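Local coordinates for protein formylmethanofuran--tetrahydromethanopterin formyltransferase (Methanosarcina barkeri, PDB 1M5S) that catalyses the reversible transfer of a formyl group from formylmethanofuran to tetrahydromethanopterin, an early step in making methane from carbon dioxide, at residues A[20-25]-A[71-76]; A[24-29]-A[103-108]. All coordinates share one frame; numbering follows the deposited sequence.

Contact 1: residues A[20-25]-A[71-76]; sequences IARVLI and GVYVQI
With CG anti to the backbone N (chi1 -155°) and an extended chain beyond it, Arg22 sends its guanidinium over Tyr73, whose CG lies anti to the carbonyl carbon (chi1 -70°), with the ring turned so that one face meets the guanidinium. The two planes are 18° apart, and Arg22 CZ sits 4.0 Å from the Tyr73 ring centroid, a cation-pi stack offset toward the rim. The opposite face takes Leu24 CD1, 3.9 Å from the same centroid in a CH-pi contact over its centre, so the ring is held between a flat cation and a methyl group. On the same face of the sheet as Arg22, Gln75 OE1 lies 3.5 Å from Ile20 CG2 and has no polar partner, while its NE2 is hydrogen-bonded to Glu57 and to the Gly192 carbonyl. The antiparallel strands 20-25 and 71-76 are joined by six backbone hydrogen bonds, such as Val74 N to Val23 O at 2.8 Å. On the other face, branched Val and Ile suit the apolar layer: Val74 CG2 packs 3.7 Å from Val23 CB, with Val74 against helix 30-41 and Val23 against helix 81-95. Arg22 also forms a salt bridge with Glu57, so the buried cation is probably stabilised by carboxylate and pi electrons together.

Contact 2: residues A[24-29]-A[103-108]; sequences LITAAT and AVFNGL
Thr26 meets both Ala103 and Phe105 across this antiparallel pair. From CB its side chain forks, with OG1 set between the backbone N and the carbonyl carbon (chi1 71°) and CG2 anti to the carbonyl carbon. OG1 lies 3.3 Å from Ala103 CB, where a small methyl suits the narrow approach, and 3.6 Å from Phe105 CE2, in the plane of the ring at its edge. Its polar partners are Asp67 and Arg69, each by a hydrogen bond. The other branch, CG2, rests 3.8 Å from Phe105 CE2, so threonine supplies a hydroxyl and a methyl to the same ring, which its side chain crosses at about a right angle. An alanine here would probably leave Asp67 and Arg69 without their hydroxyl partner and open a gap beside the Phe105 edge.

Four backbone hydrogen bonds join the strands. Phe105 N to Leu24 O, 2.9 Å long, is nearly straight at 172°. Ile25 and Val104 form the non-hydrogen-bonded pair between the hydrogen-bonded pairs Leu24-Phe105 and Thr26-Ala103. At the end of strand 103-106, Asn106 OD1 accepts from Leu108 N at 3.0 Å in an Asx turn, and also from Gly156 N. Strand 103-106 lies between strand 12-26 and strand 147-170, where Val104 bonds to Leu150 and Glu152 through the backbone, while Ile25 packs against Ala36 and Ala37 of helix 30-41.

From the N terminus, the chain passes along strand 12-26, which supplies one side of both contacts. Contact 1 is closed first, when 71-76 returns antiparallel after helix 30-41 and strand 53-60. Helix 81-95 follows, and then strand 103-106 closes the longer loop of contact 2 along the other edge of strand 12-26, so that Leu24 and Ile25, where the two pairings overlap, have an antiparallel neighbour on each side. The two closures cross rather than nest, since contact 2 starts later and ends later. The contacts also touch directly: Arg22 O and Gly107 N, 3.0 Å apart, probably form a hydrogen bond, and Val23 CG1 packs against Val104 CG1. Together they join strands 71-78, 12-26 and 103-106 within one sheet.

Contact 1: residues A[20-25]-A[71-76]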
loop_
_atom_site.group_PDB
_atom_site.type_symbol
_atom_site.label_atom_id
_atom_site.label_comp_id
_atom_site.label_asym_id
_atom_site.label_seq_id
_atom_site.Cartn_x
_atom_site.Cartn_y
_atom_site.Cartn_z
ATOM N N ILE A 20 12.568 16.568 21.201
ATOM C CA ILE A 20 12.409 15.511 20.204
ATOM C C ILE A 20 13.218 14.268 20.575
ATOM O O ILE A 20 14.435 14.342 20.739
ATOM C CB ILE A 20 12.845 15.991 18.783
ATOM C CG1 ILE A 20 11.984 17.181 18.327
ATOM C CG2 ILE A 20 12.687 14.852 17.777
ATOM C CD1 ILE A 20 12.402 17.780 17.006
ATOM N N ALA A 21 12.523 13.135 20.706
ATOM C CA ALA A 21 13.171 11.825 20.817
ATOM C C ALA A 21 13.108 11.081 19.479
ATOM O O ALA A 21 12.081 11.093 18.821
ATOM C CB ALA A 21 12.494 10.999 21.909
ATOM N N ARG A 22 14.255 10.601 19.016
ATOM C CA ARG A 22 14.396 9.775 17.809
ATOM C C ARG A 22 14.510 8.301 18.208
ATOM O O ARG A 22 15.287 7.940 19.106
ATOM C CB ARG A 22 15.655 10.207 17.059
ATOM C CG ARG A 22 15.618 9.906 15.561
ATOM C CD ARG A 22 17.022 9.772 14.973
ATOM N NE ARG A 22 17.079 9.969 13.518
ATOM C CZ ARG A 22 18.091 9.528 12.760
ATOM N NH1 ARG A 22 19.124 8.870 13.307
ATOM N NH2 ARG A 22 18.165 9.694 11.434
ATOM N N VAL A 23 13.667 7.474 17.587
ATOM C CA VAL A 23 13.626 6.023 17.818
ATOM C C VAL A 23 13.697 5.271 16.481
ATOM O O VAL A 23 12.985 5.610 15.540
ATOM C CB VAL A 23 12.313 5.583 18.534
ATOM C CG1 VAL A 23 12.388 4.119 18.902
ATOM C CG2 VAL A 23 12.066 6.430 19.752
ATOM N N LEU A 24 14.519 4.224 16.424
ATOM C CA LEU A 24 14.543 3.310 15.285
ATOM C C LEU A 24 13.756 2.041 15.606
ATOM O O LEU A 24 14.054 1.351 16.582
ATOM C CB LEU A 24 15.983 2.929 14.938
ATOM C CG LEU A 24 16.209 1.854 13.874
ATOM C CD1 LEU A 24 15.648 2.306 12.540
ATOM C CD2 LEU A 24 17.683 1.580 13.748
ATOM N N ILE A 25 12.679 1.811 14.861
ATOM C CA ILE A 25 11.944 0.554 14.961
ATOM C C ILE A 25 12.331 -0.342 13.785
ATOM O O ILE A 25 12.174 0.051 12.631
ATOM C CB ILE A 25 10.409 0.779 14.944
ATOM C CG1 ILE A 25 10.005 1.774 16.036
ATOM C CG2 ILE A 25 9.676 -0.546 15.177
ATOM C CD1 ILE A 25 8.636 2.376 15.838
ATOM N N GLY A 71 13.958 -0.974 8.863
ATOM C CA GLY A 71 13.391 -0.219 9.972
ATOM C C GLY A 71 12.785 1.124 9.595
ATOM O O GLY A 71 12.700 1.473 8.419
ATOM N N VAL A 72 12.252 1.819 10.597
ATOM C CA VAL A 72 11.662 3.148 10.423
ATOM C C VAL A 72 12.115 4.026 11.593
ATOM O O VAL A 72 11.981 3.633 12.755
ATOM C CB VAL A 72 10.106 3.110 10.428
ATOM C CG1 VAL A 72 9.551 4.496 10.162
ATOM C CG2 VAL A 72 9.586 2.132 9.387
ATOM N N TYR A 73 12.702 5.177 11.275
ATOM C CA TYR A 73 12.986 6.206 12.274
ATOM C C TYR A 73 11.737 7.028 12.540
ATOM O O TYR A 73 11.064 7.471 11.606
ATOM C CB TYR A 73 14.098 7.142 11.798
ATOM C CG TYR A 73 15.461 6.501 11.745
ATOM C CD1 TYR A 73 16.239 6.374 12.894
ATOM C CD2 TYR A 73 15.993 6.060 10.535
ATOM C CE1 TYR A 73 17.517 5.833 12.832
ATOM C CE2 TYR A 73 17.264 5.510 10.463
ATOM C CZ TYR A 73 18.024 5.402 11.613
ATOM O OH TYR A 73 19.300 4.889 11.527
ATOM N N VAL A 74 11.376 7.143 13.813
ATOM C CA VAL A 74 10.293 8.029 14.215
ATOM C C VAL A 74 10.820 9.102 15.170
ATOM O O VAL A 74 11.940 8.999 15.678
ATOM C CB VAL A 74 9.125 7.250 14.885
ATOM C CG1 VAL A 74 8.473 6.309 13.869
ATOM C CG2 VAL A 74 9.621 6.474 16.094
ATOM N N GLN A 75 10.109 10.222 15.209
ATOM C CA GLN A 75 10.386 11.274 16.169
ATOM C C GLN A 75 9.133 11.469 16.993
ATOM O O GLN A 75 8.026 11.424 16.461
ATOM C CB GLN A 75 10.754 12.579 15.457
ATOM C CG GLN A 75 12.123 12.566 14.805
ATOM C CD GLN A 75 12.470 13.883 14.129
ATOM O OE1 GLN A 75 11.839 14.909 14.378
ATOM N NE2 GLN A 75 13.501 13.860 13.289
ATOM N N ILE A 76 9.303 11.444 18.308
ATOM C CA ILE A 76 8.217 11.763 19.214
ATOM C C ILE A 76 8.621 13.035 19.948
ATOM O O ILE A 76 9.774 13.182 20.353
ATOM C CB ILE A 76 7.965 10.611 20.206
ATOM C CG1 ILE A 76 7.517 9.358 19.436
ATOM C CG2 ILE A 76 6.895 11.005 21.212
ATOM C CD1 ILE A 76 7.701 8.042 20.193
#

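Contact 2: residues A[24-29]-A[103-108]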
loop_
_atom_site.group_PDB
_atom_site.type_symbol
_atom_site.label_atom_id
_atom_site.label_comp_id
_atom_site.label_asym_id
_atom_site.label_seq_id
_atom_site.Cartn_x
_atom_site.Cartn_y
_atom_site.Cartn_z
ATOM N N LEU A 24 14.519 4.224 16.424
ATOM C CA LEU A 24 14.543 3.310 15.285
ATOM C C LEU A 24 13.756 2.041 15.606
ATOM O O LEU A 24 14.054 1.351 16.582
ATOM C CB LEU A 24 15.983 2.929 14.938
ATOM C CG LEU A 24 16.209 1.854 13.874
ATOM C CD1 LEU A 24 15.648 2.306 12.540
ATOM C CD2 LEU A 24 17.683 1.580 13.748
ATOM N N ILE A 25 12.679 1.811 14.861
ATOM C CA ILE A 25 11.944 0.554 14.961
ATOM C C ILE A 25 12.331 -0.342 13.785
ATOM O O ILE A 25 12.174 0.051 12.631
ATOM C CB ILE A 25 10.409 0.779 14.944
ATOM C CG1 ILE A 25 10.005 1.774 16.036
ATOM C CG2 ILE A 25 9.676 -0.546 15.177
ATOM C CD1 ILE A 25 8.636 2.376 15.838
ATOM N N THR A 26 12.967 -1.477 14.078
ATOM C CA THR A 26 13.197 -2.494 13.052
ATOM C C THR A 26 12.163 -3.601 13.164
ATOM O O THR A 26 11.431 -3.684 14.159
ATOM C CB THR A 26 14.599 -3.125 13.135
ATOM O OG1 THR A 26 14.678 -3.969 14.285
ATOM C CG2 THR A 26 15.689 -2.044 13.200
ATOM N N ALA A 27 12.028 -4.376 12.091
ATOM C CA ALA A 27 11.047 -5.449 12.031
ATOM C C ALA A 27 11.460 -6.433 10.952
ATOM O O ALA A 27 12.462 -6.217 10.262
ATOM C CB ALA A 27 9.663 -4.883 11.736
ATOM N N ALA A 28 10.712 -7.530 10.838
ATOM C CA ALA A 28 11.064 -8.605 9.914
ATOM C C ALA A 28 11.059 -8.102 8.472
ATOM O O ALA A 28 11.931 -8.477 7.676
ATOM C CB ALA A 28 10.096 -9.783 10.075
ATOM N N THR A 29 10.090 -7.233 8.159
ATOM C CA THR A 29 9.946 -6.635 6.827
ATOM C C THR A 29 9.593 -5.155 6.944
ATOM O O THR A 29 9.098 -4.719 7.985
ATOM C CB THR A 29 8.811 -7.312 6.016
ATOM O OG1 THR A 29 7.548 -6.997 6.618
ATOM C CG2 THR A 29 8.993 -8.832 5.976
ATOM N N ALA A 103 11.950 -4.567 16.886
ATOM C CA ALA A 103 13.008 -4.271 17.853
ATOM C C ALA A 103 13.155 -2.754 17.902
ATOM O O ALA A 103 12.807 -2.066 16.944
ATOM C CB ALA A 103 14.324 -4.917 17.425
ATOM N N VAL A 104 13.535 -2.234 19.065
ATOM C CA VAL A 104 13.679 -0.796 19.271
ATOM C C VAL A 104 15.134 -0.455 19.564
ATOM O O VAL A 104 15.756 -1.063 20.433
ATOM C CB VAL A 104 12.814 -0.308 20.455
ATOM C CG1 VAL A 104 13.150 1.131 20.799
ATOM C CG2 VAL A 104 11.354 -0.423 20.108
ATOM N N PHE A 105 15.677 0.488 18.803
ATOM C CA PHE A 105 17.029 0.988 19.023
ATOM C C PHE A 105 17.020 2.498 19.211
ATOM O O PHE A 105 16.026 3.169 18.922
ATOM C CB PHE A 105 17.931 0.617 17.846
ATOM C CG PHE A 105 18.040 -0.864 17.616
ATOM C CD1 PHE A 105 18.945 -1.628 18.339
ATOM C CD2 PHE A 105 17.208 -1.501 16.703
ATOM C CE1 PHE A 105 19.021 -3.006 18.159
ATOM C CE2 PHE A 105 17.282 -2.874 16.518
ATOM C CZ PHE A 105 18.189 -3.625 17.249
ATOM N N ASN A 106 18.142 3.025 19.686
ATOM C CA ASN A 106 18.263 4.443 20.008
ATOM C C ASN A 106 18.560 5.255 18.747
ATOM O O ASN A 106 19.588 5.050 18.097
ATOM C CB ASN A 106 19.389 4.638 21.030
ATOM C CG ASN A 106 19.386 6.018 21.653
ATOM O OD1 ASN A 106 18.662 6.920 21.218
ATOM N ND2 ASN A 106 20.176 6.179 22.703
ATOM N N GLY A 107 17.676 6.202 18.430
ATOM C CA GLY A 107 17.874 7.038 17.260
ATOM C C GLY A 107 18.874 8.159 17.471
ATOM O O GLY A 107 19.498 8.619 16.512
ATOM N N LEU A 108 19.033 8.598 18.721
ATOM C CA LEU A 108 19.945 9.695 19.063
ATOM C C LEU A 108 20.986 9.261 20.101
ATOM O O LEU A 108 20.967 9.726 21.239
ATOM C CB LEU A 108 19.151 10.897 19.596
ATOM C CG LEU A 108 18.519 11.869 18.587
ATOM C CD1 LEU A 108 17.373 12.625 19.224
ATOM C CD2 LEU A 108 19.572 12.832 18.071
#